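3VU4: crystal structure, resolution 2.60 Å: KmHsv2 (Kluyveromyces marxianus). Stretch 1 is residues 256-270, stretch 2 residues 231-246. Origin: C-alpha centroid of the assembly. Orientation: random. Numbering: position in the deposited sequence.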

ATOM      1  N   ALA A 256       2.399   3.966   9.006  1.00 35.24           N
ATOM      2  CA  ALA A 256       3.851   3.973   8.803  1.00 34.79           C
ATOM      3  C   ALA A 256       4.172   4.657   7.489  1.00 33.26           C
ATOM      4  O   ALA A 256       3.489   4.454   6.485  1.00 34.25           O
ATOM      5  CB  ALA A 256       4.416   2.551   8.798  1.00 32.42           C
ATOM      6  N   VAL A 257       5.206   5.483   7.511  1.00 33.14           N
ATOM      7  CA  VAL A 257       5.650   6.192   6.323  1.00 34.12           C
ATOM      8  C   VAL A 257       7.161   6.016   6.168  1.00 35.30           C
ATOM      9  O   VAL A 257       7.907   6.093   7.150  1.00 35.70           O
ATOM     10  CB  VAL A 257       5.339   7.711   6.418  1.00 33.45           C
ATOM     11  CG1 VAL A 257       5.926   8.455   5.213  1.00 31.84           C
ATOM     12  CG2 VAL A 257       3.847   7.931   6.481  1.00 34.24           C
ATOM     13  N   VAL A 258       7.604   5.765   4.941  1.00 35.20           N
ATOM     14  CA  VAL A 258       9.027   5.638   4.663  1.00 34.54           C
ATOM     15  C   VAL A 258       9.345   6.729   3.651  1.00 35.47           C
ATOM     16  O   VAL A 258       8.661   6.839   2.636  1.00 37.61           O
ATOM     17  CB  VAL A 258       9.380   4.275   4.035  1.00 33.99           C
ATOM     18  CG1 VAL A 258      10.860   4.231   3.693  1.00 35.15           C
ATOM     19  CG2 VAL A 258       9.060   3.166   4.988  1.00 36.66           C
ATOM     20  N   SER A 259      10.363   7.540   3.928  1.00 35.73           N
ATOM     21  CA  SER A 259      10.773   8.606   3.007  1.00 36.70           C
ATOM     22  C   SER A 259      11.985   8.118   2.206  1.00 37.51           C
ATOM     23  O   SER A 259      12.539   7.066   2.521  1.00 37.23           O
ATOM     24  CB  SER A 259      11.175   9.847   3.783  1.00 35.86           C
ATOM     25  OG  SER A 259      12.361   9.587   4.518  1.00 39.82           O
ATOM     26  N   ASP A 260      12.407   8.863   1.182  1.00 38.99           N
ATOM     27  CA  ASP A 260      13.573   8.413   0.422  1.00 40.49           C
ATOM     28  C   ASP A 260      14.884   8.769   1.117  1.00 40.83           C
ATOM     29  O   ASP A 260      15.961   8.580   0.560  1.00 41.18           O
ATOM     30  CB  ASP A 260      13.575   8.925  -1.026  1.00 40.67           C
ATOM     31  CG  ASP A 260      13.545  10.424  -1.124  1.00 45.30           C
ATOM     32  OD1 ASP A 260      13.984  11.112  -0.177  1.00 49.15           O
ATOM     33  OD2 ASP A 260      13.091  10.922  -2.174  1.00 49.36           O
ATOM     34  N   LYS A 261      14.786   9.296   2.334  1.00 41.00           N
ATOM     35  CA  LYS A 261      15.981   9.577   3.126  1.00 41.38           C
ATOM     36  C   LYS A 261      16.167   8.232   3.843  1.00 40.70           C
ATOM     37  O   LYS A 261      17.131   8.011   4.570  1.00 41.54           O
ATOM     38  CB  LYS A 261      15.716  10.700   4.142  1.00 39.79           C
ATOM     39  N   TRP A 262      15.208   7.341   3.600  1.00 39.80           N
ATOM     40  CA  TRP A 262      15.160   6.001   4.169  1.00 38.87           C
ATOM     41  C   TRP A 262      14.983   6.012   5.684  1.00 38.64           C
ATOM     42  O   TRP A 262      15.696   5.345   6.438  1.00 38.45           O
ATOM     43  CB  TRP A 262      16.389   5.204   3.731  1.00 37.95           C
ATOM     44  CG  TRP A 262      16.547   5.273   2.243  1.00 37.88           C
ATOM     45  CD1 TRP A 262      17.588   5.824   1.558  1.00 35.14           C
ATOM     46  CD2 TRP A 262      15.572   4.902   1.256  1.00 36.80           C
ATOM     47  NE1 TRP A 262      17.320   5.832   0.211  1.00 36.16           N
ATOM     48  CE2 TRP A 262      16.087   5.275  -0.003  1.00 37.08           C
ATOM     49  CE3 TRP A 262      14.311   4.300   1.314  1.00 36.28           C
ATOM     50  CZ2 TRP A 262      15.387   5.062  -1.197  1.00 34.98           C
ATOM     51  CZ3 TRP A 262      13.613   4.088   0.127  1.00 34.05           C
ATOM     52  CH2 TRP A 262      14.154   4.473  -1.110  1.00 36.31           C
ATOM     53  N   THR A 263      13.999   6.790   6.111  1.00 38.09           N
ATOM     54  CA  THR A 263      13.650   6.899   7.509  1.00 39.09           C
ATOM     55  C   THR A 263      12.208   6.425   7.674  1.00 39.06           C
ATOM     56  O   THR A 263      11.318   6.830   6.927  1.00 40.24           O
ATOM     57  CB  THR A 263      13.772   8.329   7.982  1.00 39.56           C
ATOM     58  OG1 THR A 263      15.132   8.747   7.840  1.00 44.75           O
ATOM     59  CG2 THR A 263      13.373   8.435   9.427  1.00 41.60           C
ATOM     60  N   LEU A 264      11.990   5.543   8.639  1.00 38.54           N
ATOM     61  CA  LEU A 264      10.664   5.007   8.900  1.00 37.83           C
ATOM     62  C   LEU A 264      10.021   5.830  10.017  1.00 37.01           C
ATOM     63  O   LEU A 264      10.644   6.071  11.049  1.00 35.13           O
ATOM     64  CB  LEU A 264      10.786   3.532   9.296  1.00 38.27           C
ATOM     65  CG  LEU A 264       9.514   2.741   9.591  1.00 42.12           C
ATOM     66  CD1 LEU A 264       8.586   2.795   8.385  1.00 42.52           C
ATOM     67  CD2 LEU A 264       9.876   1.294   9.946  1.00 39.79           C
ATOM     68  N   HIS A 265       8.787   6.274   9.784  1.00 36.10           N
ATOM     69  CA  HIS A 265       8.035   7.082  10.746  1.00 36.72           C
ATOM     70  C   HIS A 265       6.686   6.426  11.030  1.00 37.00           C
ATOM     71  O   HIS A 265       6.083   5.805  10.149  1.00 36.15           O
ATOM     72  CB  HIS A 265       7.760   8.484  10.189  1.00 38.30           C
ATOM     73  CG  HIS A 265       8.975   9.191   9.671  1.00 43.82           C
ATOM     74  ND1 HIS A 265       9.816   9.925  10.481  1.00 43.03           N
ATOM     75  CD2 HIS A 265       9.485   9.282   8.418  1.00 43.09           C
ATOM     76  CE1 HIS A 265      10.789  10.438   9.750  1.00 44.21           C
ATOM     77  NE2 HIS A 265      10.611  10.063   8.495  1.00 45.53           N
ATOM     78  N   VAL A 266       6.205   6.571  12.256  1.00 35.10           N
ATOM     79  CA  VAL A 266       4.920   6.007  12.620  1.00 33.92           C
ATOM     80  C   VAL A 266       4.055   7.102  13.212  1.00 34.59           C
ATOM     81  O   VAL A 266       4.493   7.829  14.102  1.00 35.00           O
ATOM     82  CB  VAL A 266       5.065   4.881  13.653  1.00 33.57           C
ATOM     83  CG1 VAL A 266       3.689   4.448  14.141  1.00 29.60           C
ATOM     84  CG2 VAL A 266       5.814   3.704  13.033  1.00 29.87           C
ATOM     85  N   PHE A 267       2.839   7.236  12.689  1.00 34.42           N
ATOM     86  CA  PHE A 267       1.886   8.230  13.177  1.00 35.20           C
ATOM     87  C   PHE A 267       0.738   7.474  13.838  1.00 36.43           C
ATOM     88  O   PHE A 267       0.382   6.363  13.419  1.00 37.58           O
ATOM     89  CB  PHE A 267       1.373   9.091  12.021  1.00 31.88           C
ATOM     90  CG  PHE A 267       2.437   9.921  11.381  1.00 31.25           C
ATOM     91  CD1 PHE A 267       2.791  11.147  11.915  1.00 31.80           C
ATOM     92  CD2 PHE A 267       3.115   9.458  10.254  1.00 31.40           C
ATOM     93  CE1 PHE A 267       3.813  11.914  11.335  1.00 32.88           C
ATOM     94  CE2 PHE A 267       4.127  10.208   9.674  1.00 30.34           C
ATOM     95  CZ  PHE A 267       4.479  11.438  10.213  1.00 30.18           C
ATOM     96  N   GLU A 268       0.154   8.070  14.866  1.00 36.40           N
ATOM     97  CA  GLU A 268      -0.923   7.408  15.586  1.00 37.39           C
ATOM     98  C   GLU A 268      -2.311   7.980  15.320  1.00 37.03           C
ATOM     99  O   GLU A 268      -2.565   9.151  15.611  1.00 36.96           O
ATOM    100  CB  GLU A 268      -0.608   7.453  17.087  1.00 38.01           C
ATOM    101  CG  GLU A 268      -1.729   6.973  18.007  1.00 41.42           C
ATOM    102  CD  GLU A 268      -1.331   7.046  19.473  1.00 43.08           C
ATOM    103  OE1 GLU A 268      -0.638   6.123  19.952  1.00 44.78           O
ATOM    104  OE2 GLU A 268      -1.694   8.039  20.141  1.00 44.17           O
ATOM    105  N   ILE A 269      -3.202   7.157  14.765  1.00 36.54           N
ATOM    106  CA  ILE A 269      -4.581   7.577  14.496  1.00 38.45           C
ATOM    107  C   ILE A 269      -5.420   7.464  15.787  1.00 38.97           C
ATOM    108  O   ILE A 269      -6.223   8.348  16.111  1.00 39.02           O
ATOM    109  CB  ILE A 269      -5.216   6.737  13.358  1.00 39.28           C
ATOM    110  CG1 ILE A 269      -4.731   7.254  11.996  1.00 41.93           C
ATOM    111  CG2 ILE A 269      -6.737   6.810  13.425  1.00 39.48           C
ATOM    112  CD1 ILE A 269      -3.276   6.954  11.686  1.00 41.65           C
ATOM    113  N   PHE A 270      -5.242   6.372  16.517  1.00 38.14           N
ATOM    114  CA  PHE A 270      -5.930   6.202  17.791  1.00 39.94           C
ATOM    115  C   PHE A 270      -5.082   5.284  18.658  1.00 40.71           C
ATOM    116  O   PHE A 270      -4.379   4.415  18.134  1.00 40.04           O
ATOM    117  CB  PHE A 270      -7.359   5.660  17.597  1.00 38.15           C
ATOM    118  CG  PHE A 270      -7.442   4.210  17.191  1.00 35.77           C
ATOM    119  CD1 PHE A 270      -7.274   3.196  18.133  1.00 34.06           C
ATOM    120  CD2 PHE A 270      -7.762   3.858  15.875  1.00 34.57           C
ATOM    121  CE1 PHE A 270      -7.427   1.850  17.781  1.00 31.58           C
ATOM    122  CE2 PHE A 270      -7.919   2.519  15.510  1.00 33.32           C
ATOM    123  CZ  PHE A 270      -7.749   1.511  16.470  1.00 33.58           C
TER
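Stretch 2, residues 231-246: VREFRRGLDRADVVDM

Stretch 1 is a hairpin: strand 256-259 passes through a type I turn from S259 to W262 and returns as strand 263-268. Stretch 2 runs as strand 231-235, a loop, then strand 243-246. The last of these pairs directly with strand 256-259, antiparallel, with N-to-C directions at 160° and axes 4.6 Å apart at closest approach. V258 anchors the register: its N donates to D245 O at 3.0 Å, and its O accepts from V244 N at 2.8 Å and, weakly, from D245 N at 3.4 Å. Two successive amides on one carbonyl mark a beta bulge; V257 faces M246 and V258 faces D245, but S259 lies across from V243. Past the bulge, D260 N still reaches D242 O at 2.8 Å. Strand 231-235 keeps its distance from strand 263-268, running at 147° to it with F234 CA 7.3 Å from F267 CA, so side chains must fill the gap.

They do so with aromatic rings. F234 and F267 both point toward the opposing stretch, and F267 CB sits over the F234 ring face, 3.7 Å from its centroid. The two ring planes meet at 37°, an oblique pairing. I269 CD1 adds an apolar contact to F234 CZ at 4.1 Å. Beside this cluster R232 closes the end with charge on backbone: its NE donates to I269 O at 2.6 Å, with a weak second bond from NH2 at 3.0 Å.

Around the directly paired strands, V257 and M246 share a sheet face, with V257 CG2 4.0 Å from M246 CG; V257 CG1 also meets V243 CG1 at 3.8 Å. V244, by contrast, points toward stretch 1, placing CG2 4.0 Å from W262 CZ3. The rule is simple: backbone bonds fix register where strands touch, and large side chains span the space where they separate.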

ATOM      1  N   VAL A 231     -10.340  13.673   9.770  1.00 40.79           N
ATOM      2  CA  VAL A 231     -10.266  13.043  11.074  1.00 40.44           C
ATOM      3  C   VAL A 231      -8.919  13.252  11.780  1.00 39.90           C
ATOM      4  O   VAL A 231      -8.871  13.385  12.999  1.00 39.62           O
ATOM      5  CB  VAL A 231     -10.549  11.542  10.918  1.00 41.99           C
ATOM      6  CG1 VAL A 231     -10.369  10.831  12.235  1.00 46.03           C
ATOM      7  CG2 VAL A 231     -11.958  11.353  10.408  1.00 44.38           C
ATOM      8  N   ARG A 232      -7.828  13.270  11.015  1.00 39.52           N
ATOM      9  CA  ARG A 232      -6.491  13.457  11.579  1.00 35.84           C
ATOM     10  C   ARG A 232      -5.568  14.236  10.646  1.00 35.10           C
ATOM     11  O   ARG A 232      -5.741  14.239   9.423  1.00 33.39           O
ATOM     12  CB  ARG A 232      -5.837  12.108  11.857  1.00 34.89           C
ATOM     13  CG  ARG A 232      -6.563  11.242  12.839  1.00 38.90           C
ATOM     14  CD  ARG A 232      -6.179  11.575  14.260  1.00 41.34           C
ATOM     15  NE  ARG A 232      -6.897  10.715  15.191  1.00 45.27           N
ATOM     16  CZ  ARG A 232      -7.846  11.140  16.015  1.00 43.79           C
ATOM     17  NH1 ARG A 232      -8.189  12.420  16.026  1.00 43.82           N
ATOM     18  NH2 ARG A 232      -8.451  10.285  16.820  1.00 40.44           N
ATOM     19  N   GLU A 233      -4.579  14.888  11.240  1.00 32.76           N
ATOM     20  CA  GLU A 233      -3.601  15.627  10.470  1.00 35.34           C
ATOM     21  C   GLU A 233      -2.265  15.500  11.203  1.00 35.25           C
ATOM     22  O   GLU A 233      -2.194  15.683  12.420  1.00 32.31           O
ATOM     23  CB  GLU A 233      -4.002  17.103  10.304  1.00 34.91           C
ATOM     24  CG  GLU A 233      -3.410  17.718   9.042  1.00 41.58           C
ATOM     25  CD  GLU A 233      -3.860  19.152   8.758  1.00 45.11           C
ATOM     26  OE1 GLU A 233      -3.315  20.091   9.375  1.00 47.10           O
ATOM     27  OE2 GLU A 233      -4.757  19.342   7.909  1.00 46.36           O
ATOM     28  N   PHE A 234      -1.221  15.148  10.455  1.00 35.28           N
ATOM     29  CA  PHE A 234       0.112  14.995  11.020  1.00 37.59           C
ATOM     30  C   PHE A 234       1.108  15.878  10.275  1.00 38.48           C
ATOM     31  O   PHE A 234       0.978  16.093   9.076  1.00 38.99           O
ATOM     32  CB  PHE A 234       0.553  13.540  10.915  1.00 36.23           C
ATOM     33  CG  PHE A 234      -0.407  12.573  11.526  1.00 35.33           C
ATOM     34  CD1 PHE A 234      -0.530  12.472  12.905  1.00 33.59           C
ATOM     35  CD2 PHE A 234      -1.186  11.750  10.720  1.00 36.01           C
ATOM     36  CE1 PHE A 234      -1.418  11.561  13.477  1.00 33.63           C
ATOM     37  CE2 PHE A 234      -2.078  10.835  11.280  1.00 35.39           C
ATOM     38  CZ  PHE A 234      -2.191  10.741  12.664  1.00 34.29           C
ATOM     39  N   ARG A 235       2.102  16.388  10.989  1.00 41.32           N
ATOM     40  CA  ARG A 235       3.122  17.231  10.381  1.00 46.53           C
ATOM     41  C   ARG A 235       4.370  16.380  10.293  1.00 48.38           C
ATOM     42  O   ARG A 235       4.741  15.724  11.258  1.00 49.20           O
ATOM     43  CB  ARG A 235       3.391  18.446  11.257  1.00 50.27           C
ATOM     44  CG  ARG A 235       2.124  19.141  11.708  1.00 59.16           C
ATOM     45  CD  ARG A 235       1.682  20.189  10.723  1.00 63.62           C
ATOM     46  NE  ARG A 235       2.233  21.490  11.088  1.00 69.17           N
ATOM     47  CZ  ARG A 235       2.097  22.591  10.356  1.00 72.13           C
ATOM     48  NH1 ARG A 235       1.428  22.551   9.208  1.00 71.35           N
ATOM     49  NH2 ARG A 235       2.626  23.733  10.781  1.00 75.19           N
ATOM     50  N   ARG A 236       5.011  16.368   9.134  1.00 51.93           N
ATOM     51  CA  ARG A 236       6.214  15.574   8.972  1.00 54.71           C
ATOM     52  C   ARG A 236       7.382  16.356   9.539  1.00 57.42           C
ATOM     53  O   ARG A 236       8.404  15.792   9.939  1.00 58.36           O
ATOM     54  CB  ARG A 236       6.419  15.248   7.493  1.00 55.31           C
ATOM     55  CG  ARG A 236       5.473  14.159   7.007  1.00 54.66           C
ATOM     56  CD  ARG A 236       5.294  14.114   5.492  1.00 54.41           C
ATOM     57  NE  ARG A 236       6.523  13.961   4.709  1.00 55.14           N
ATOM     58  CZ  ARG A 236       7.615  13.303   5.092  1.00 54.01           C
ATOM     59  NH1 ARG A 236       7.687  12.713   6.284  1.00 54.92           N
ATOM     60  NH2 ARG A 236       8.635  13.213   4.255  1.00 52.66           N
ATOM     61  N   GLY A 237       7.208  17.668   9.595  1.00 60.19           N
ATOM     62  CA  GLY A 237       8.251  18.522  10.125  1.00 65.58           C
ATOM     63  C   GLY A 237       9.649  18.258   9.582  1.00 68.47           C
ATOM     64  O   GLY A 237       9.949  18.553   8.420  1.00 67.99           O
ATOM     65  N   LEU A 238      10.498  17.692  10.438  1.00 70.79           N
ATOM     66  CA  LEU A 238      11.893  17.394  10.116  1.00 73.30           C
ATOM     67  C   LEU A 238      12.191  16.651   8.810  1.00 74.11           C
ATOM     68  O   LEU A 238      13.020  17.104   8.005  1.00 73.74           O
ATOM     69  CB  LEU A 238      12.532  16.642  11.293  1.00 74.00           C
ATOM     70  CG  LEU A 238      13.160  17.517  12.387  1.00 75.27           C
ATOM     71  CD1 LEU A 238      14.473  18.096  11.867  1.00 74.92           C
ATOM     72  CD2 LEU A 238      12.194  18.633  12.805  1.00 75.06           C
ATOM     73  N   ASP A 239      11.530  15.515   8.596  1.00 73.69           N
ATOM     74  CA  ASP A 239      11.773  14.743   7.383  1.00 72.82           C
ATOM     75  C   ASP A 239      11.214  15.425   6.127  1.00 72.20           C
ATOM     76  O   ASP A 239      10.004  15.451   5.889  1.00 72.27           O
ATOM     77  CB  ASP A 239      11.202  13.332   7.523  1.00 71.26           C
ATOM     78  CG  ASP A 239      11.866  12.356   6.591  1.00 69.02           C
ATOM     79  OD1 ASP A 239      13.099  12.204   6.673  1.00 69.03           O
ATOM     80  OD2 ASP A 239      11.162  11.745   5.774  1.00 69.17           O
ATOM     81  N   ARG A 240      12.128  15.974   5.332  1.00 70.26           N
ATOM     82  CA  ARG A 240      11.792  16.675   4.107  1.00 66.56           C
ATOM     83  C   ARG A 240      11.656  15.736   2.899  1.00 63.97           C
ATOM     84  O   ARG A 240      10.954  16.053   1.941  1.00 64.49           O
ATOM     85  CB  ARG A 240      12.862  17.740   3.832  1.00 66.90           C
ATOM     86  N   ALA A 241      12.313  14.580   2.957  1.00 59.40           N
ATOM     87  CA  ALA A 241      12.300  13.609   1.855  1.00 56.19           C
ATOM     88  C   ALA A 241      10.939  13.214   1.276  1.00 53.36           C
ATOM     89  O   ALA A 241       9.920  13.242   1.959  1.00 51.54           O
ATOM     90  CB  ALA A 241      13.057  12.348   2.275  1.00 55.53           C
ATOM     91  N   ASP A 242      10.942  12.833   0.002  1.00 51.60           N
ATOM     92  CA  ASP A 242       9.724  12.397  -0.670  1.00 48.99           C
ATOM     93  C   ASP A 242       9.258  11.096  -0.035  1.00 46.28           C
ATOM     94  O   ASP A 242      10.069  10.254   0.340  1.00 46.61           O
ATOM     95  CB  ASP A 242       9.972  12.142  -2.158  1.00 50.79           C
ATOM     96  CG  ASP A 242      10.391  13.390  -2.906  1.00 54.95           C
ATOM     97  OD1 ASP A 242       9.784  14.457  -2.674  1.00 56.74           O
ATOM     98  OD2 ASP A 242      11.320  13.302  -3.740  1.00 57.66           O
ATOM     99  N   VAL A 243       7.949  10.934   0.079  1.00 41.74           N
ATOM    100  CA  VAL A 243       7.389   9.732   0.649  1.00 37.82           C
ATOM    101  C   VAL A 243       7.516   8.618  -0.388  1.00 37.87           C
ATOM    102  O   VAL A 243       7.222   8.824  -1.565  1.00 38.38           O
ATOM    103  CB  VAL A 243       5.906   9.948   0.990  1.00 38.49           C
ATOM    104  CG1 VAL A 243       5.288   8.652   1.494  1.00 36.04           C
ATOM    105  CG2 VAL A 243       5.770  11.066   2.014  1.00 34.70           C
ATOM    106  N   VAL A 244       7.958   7.443   0.041  1.00 35.85           N
ATOM    107  CA  VAL A 244       8.110   6.311  -0.867  1.00 34.32           C
ATOM    108  C   VAL A 244       6.937   5.366  -0.669  1.00 35.69           C
ATOM    109  O   VAL A 244       6.428   4.774  -1.620  1.00 36.43           O
ATOM    110  CB  VAL A 244       9.441   5.566  -0.610  1.00 32.19           C
ATOM    111  CG1 VAL A 244       9.527   4.322  -1.466  1.00 26.74           C
ATOM    112  CG2 VAL A 244      10.605   6.488  -0.919  1.00 31.52           C
ATOM    113  N   ASP A 245       6.503   5.219   0.574  1.00 36.25           N
ATOM    114  CA  ASP A 245       5.362   4.366   0.846  1.00 36.55           C
ATOM    115  C   ASP A 245       4.715   4.721   2.183  1.00 36.62           C
ATOM    116  O   ASP A 245       5.346   5.299   3.076  1.00 34.53           O
ATOM    117  CB  ASP A 245       5.758   2.888   0.799  1.00 34.20           C
ATOM    118  CG  ASP A 245       4.558   1.974   0.562  1.00 35.95           C
ATOM    119  OD1 ASP A 245       3.451   2.505   0.310  1.00 33.27           O
ATOM    120  OD2 ASP A 245       4.721   0.729   0.620  1.00 36.54           O
ATOM    121  N   MET A 246       3.439   4.378   2.294  1.00 37.20           N
ATOM    122  CA  MET A 246       2.647   4.673   3.476  1.00 37.38           C
ATOM    123  C   MET A 246       1.646   3.540   3.616  1.00 37.17           C
ATOM    124  O   MET A 246       0.894   3.261   2.686  1.00 37.52           O
ATOM    125  CB  MET A 246       1.954   6.015   3.265  1.00 36.38           C
ATOM    126  CG  MET A 246       0.919   6.376   4.273  1.00 38.81           C
ATOM    127  SD  MET A 246       0.584   8.140   4.155  1.00 39.43           S
ATOM    128  CE  MET A 246      -0.339   8.223   2.617  1.00 37.45           C
TER